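Local coordinates for malonyl CoA:acyl carrier protein malonyltransferase (Streptomyces coelicolor, PDB 1NM2), which probably catalyses the transfer of the malonyl group from malonyl-CoA to holo-acyl carrier protein, a step that feeds fatty acid biosynthesis, at residues Asp29-Ala32 against Ala33-Ala37; Val238-Gly241 against Thr242-Leu245. All blocks are in the same frame, centred on the assembly; numbering follows the deposited sequence.

Contact 1: Asp29-Ala32 against Ala33-Ala37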
# COMPACT_ATOMS: atom_id res chain seq x y z
N ASP A 29 9.43 5.03 21.77
CA ASP A 29 9.33 3.80 22.55
C ASP A 29 8.60 2.68 21.78
O ASP A 29 9.09 1.55 21.72
CB ASP A 29 8.60 4.04 23.88
CG ASP A 29 9.37 4.98 24.80
OD1 ASP A 29 10.58 4.76 25.01
OD2 ASP A 29 8.76 5.93 25.34
N ARG A 30 7.45 3.00 21.19
CA ARG A 30 6.70 1.98 20.45
C ARG A 30 7.50 1.48 19.25
O ARG A 30 7.61 0.27 19.04
CB ARG A 30 5.35 2.53 19.98
CG ARG A 30 4.38 2.88 21.10
CD ARG A 30 2.95 3.05 20.58
NE ARG A 30 2.36 1.78 20.15
CZ ARG A 30 1.20 1.67 19.51
NH1 ARG A 30 0.49 2.76 19.22
NH2 ARG A 30 0.73 0.48 19.16
N VAL A 31 8.06 2.40 18.48
CA VAL A 31 8.83 2.03 17.29
C VAL A 31 10.04 1.16 17.67
O VAL A 31 10.38 0.22 16.95
CB VAL A 31 9.29 3.28 16.51
CG1 VAL A 31 10.17 2.88 15.34
CG2 VAL A 31 8.07 4.04 16.00
N ALA A 32 10.68 1.47 18.79
CA ALA A 32 11.83 0.70 19.26
C ALA A 32 11.42 -0.74 19.56
O ALA A 32 12.14 -1.68 19.23
CB ALA A 32 12.43 1.36 20.51
N ALA A 33 10.27 -0.91 20.21
CA ALA A 33 9.79 -2.26 20.53
C ALA A 33 9.51 -3.02 19.24
O ALA A 33 9.78 -4.22 19.15
CB ALA A 33 8.53 -2.18 21.39
N TRP A 34 8.95 -2.33 18.24
CA TRP A 34 8.67 -2.96 16.96
C TRP A 34 9.99 -3.37 16.32
O TRP A 34 10.13 -4.49 15.82
CB TRP A 34 7.92 -2.01 16.02
CG TRP A 34 6.52 -1.67 16.45
CD1 TRP A 34 5.70 -2.42 17.25
CD2 TRP A 34 5.75 -0.54 16.04
NE1 TRP A 34 4.46 -1.82 17.36
CE2 TRP A 34 4.47 -0.66 16.62
CE3 TRP A 34 6.03 0.58 15.23
CZ2 TRP A 34 3.46 0.28 16.42
CZ3 TRP A 34 5.02 1.51 15.03
CH2 TRP A 34 3.76 1.36 15.62
N SER A 35 10.95 -2.45 16.33
CA SER A 35 12.26 -2.72 15.75
C SER A 35 12.87 -3.99 16.35
O SER A 35 13.39 -4.84 15.62
CB SER A 35 13.20 -1.53 15.98
OG SER A 35 12.73 -0.37 15.30
N ASP A 36 12.81 -4.12 17.67
CA ASP A 36 13.36 -5.31 18.33
C ASP A 36 12.61 -6.57 17.91
O ASP A 36 13.20 -7.63 17.78
CB ASP A 36 13.29 -5.19 19.86
CG ASP A 36 14.15 -4.07 20.41
OD1 ASP A 36 15.18 -3.74 19.79
OD2 ASP A 36 13.79 -3.53 21.47
N ALA A 37 11.31 -6.44 17.68
CA ALA A 37 10.50 -7.59 17.29
C ALA A 37 10.78 -8.11 15.88
O ALA A 37 10.71 -9.31 15.64
CB ALA A 37 9.02 -7.27 17.44
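Val31 O is approached by two atoms of Ser35: the backbone N donates to it at 2.8 Å with an N-H...O angle of 162°, and Ser35 OG lies 2.9 Å from the same oxygen. The contact spans some two and a half turns of the alpha-helix 27-38, where i to i+4 bonds run from Ala33, Trp34, Ser35 and Asp36 back to Asp29, Arg30, Val31 and Ala32. Ser35 OG also accepts from Leu42 N, which ties the helix to the start of helix 42-47. Trp34 sets its CG anti to the carbonyl carbon (chi1 -67°), and this folds the indole back along the helix, with Arg30 O 3.4 Å above one ring face and displaced toward the rim. Farther out, Trp34 CZ2 sits over a face of the Arg30 guanidinium, 3.9 Å from Arg30 NH2; with the two planes 59° apart, this is no parallel stack. Arg30 NH2 and Trp34 NE1 converge on Asp113 OD2, by a salt bridge and a hydrogen bond respectively, while Ala66 and Ile69 of helix 57-75 touch the indole. An alanine in place of Trp34, lacking the indole N-H, would probably leave Asp113 OD2 with the Arg30 guanidinium but no indole partner and open a gap against helix 57-75, with the guanidinium freer to turn. On the ring's six-membered end, Val31 CG2 packs 4.1 Å from Trp34 CZ3.

Contact 2: Val238-Gly241 against Thr242-Leu245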
# COMPACT_ATOMS: atom_id res chain seq x y z
N VAL A 238 -14.35 -7.78 2.56
CA VAL A 238 -14.14 -9.14 3.04
C VAL A 238 -14.55 -9.22 4.51
O VAL A 238 -14.00 -8.52 5.36
CB VAL A 238 -12.65 -9.55 2.90
CG1 VAL A 238 -12.48 -11.02 3.26
CG2 VAL A 238 -12.18 -9.29 1.49
N ALA A 239 -15.51 -10.09 4.80
CA ALA A 239 -16.02 -10.23 6.17
C ALA A 239 -15.24 -11.21 7.05
O ALA A 239 -15.32 -11.12 8.27
CB ALA A 239 -17.49 -10.62 6.13
N SER A 240 -14.50 -12.12 6.43
CA SER A 240 -13.74 -13.13 7.16
C SER A 240 -12.26 -12.80 7.37
O SER A 240 -11.56 -12.42 6.43
CB SER A 240 -13.86 -14.47 6.44
OG SER A 240 -12.90 -15.40 6.91
N GLY A 241 -11.79 -12.98 8.61
CA GLY A 241 -10.40 -12.72 8.94
C GLY A 241 -9.42 -13.62 8.20
O GLY A 241 -8.34 -13.18 7.80
N THR A 242 -9.78 -14.90 8.04
CA THR A 242 -8.92 -15.83 7.33
C THR A 242 -8.90 -15.49 5.84
O THR A 242 -7.87 -15.62 5.18
CB THR A 242 -9.38 -17.30 7.51
OG1 THR A 242 -10.77 -17.41 7.20
CG2 THR A 242 -9.14 -17.76 8.94
N GLU A 243 -10.04 -15.03 5.30
CA GLU A 243 -10.09 -14.65 3.89
C GLU A 243 -9.27 -13.37 3.68
O GLU A 243 -8.67 -13.18 2.61
CB GLU A 243 -11.54 -14.46 3.42
CG GLU A 243 -12.29 -15.78 3.24
CD GLU A 243 -13.69 -15.62 2.66
OE1 GLU A 243 -14.33 -16.65 2.35
OE2 GLU A 243 -14.15 -14.47 2.51
N VAL A 244 -9.24 -12.51 4.69
CA VAL A 244 -8.46 -11.28 4.61
C VAL A 244 -6.98 -11.67 4.51
O VAL A 244 -6.25 -11.19 3.64
CB VAL A 244 -8.66 -10.39 5.86
CG1 VAL A 244 -7.56 -9.33 5.92
CG2 VAL A 244 -10.03 -9.71 5.81
N LEU A 245 -6.55 -12.54 5.41
CA LEU A 245 -5.17 -13.00 5.43
C LEU A 245 -4.77 -13.75 4.16
O LEU A 245 -3.67 -13.55 3.63
CB LEU A 245 -4.92 -13.88 6.66
CG LEU A 245 -3.50 -14.43 6.86
CD1 LEU A 245 -2.50 -13.29 6.85
CD2 LEU A 245 -3.43 -15.20 8.16
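Glu243 reaches back across the start of helix 241-251 onto Val238 and Ser240, and its path can be followed atom by atom. Its CB lies 3.6 Å from Val238 CG1. CG, set anti to the carbonyl carbon (chi1 -74°), passes 3.7 Å from Ser240 OG. The extended chain then carries CD alongside Ser240 CB, and at the tip OE2 stands 3.9 Å from Val238 CG1, a van der Waals approach to a methyl group. The aliphatic part of the glutamate therefore packs on the loop residues that lead into the helix. Ser240 is the N-cap of the helix. Ser240 OG receives a hydrogen bond from Thr242 OG1 at 2.9 Å and two weak ones from the backbone, Glu243 N at 3.3 Å and Thr242 N at 3.4 Å; of the weak pair the one from Glu243 N is the straighter, 162° against 123°. Ser240 O in turn accepts from Val244 N at 2.9 Å, the first backbone bond of the helix, and Gly241 O accepts from Leu245 N. On the inner side Val238 CG1 meets Val244 CG2 at 3.8 Å, a methyl-to-methyl contact between the loop and the first turn, and Val244 continues onto Val110. Asp224 OD2 takes the Gly241 N-H, so backbone N-H groups of Gly241, Thr242 and Glu243 all have side-chain oxygens as acceptors. Asp224, bonded to Gly241 N, and Glu243, in the first turn, both put a carboxylate near the positive end of the helix dipole, which would probably stabilise their negative charge, most directly that of Asp224.

Overall arrangement
Contacts 1 and 2 follow one another along the chain and do not touch: their centres are 27 Å apart and their nearest atoms about 16 Å. Both lie away from the middle of the molecule, 21 Å and 18 Å from the chain centre to each contact centre. A short piece of chain relates them, because contact 2 packs on Val110 whereas contact 1 is bonded to Asp113, at the start of helix 113-132. That region follows strand 93-96 and helix 100-107, whose junction carries a GxSxG sequence consistent with a nucleophile elbow. The nickel ion is bound by Asp50 and Asp52, residues belonging to neither contact. Contact 1 is mid-helix packing, contact 2 a capped helix start.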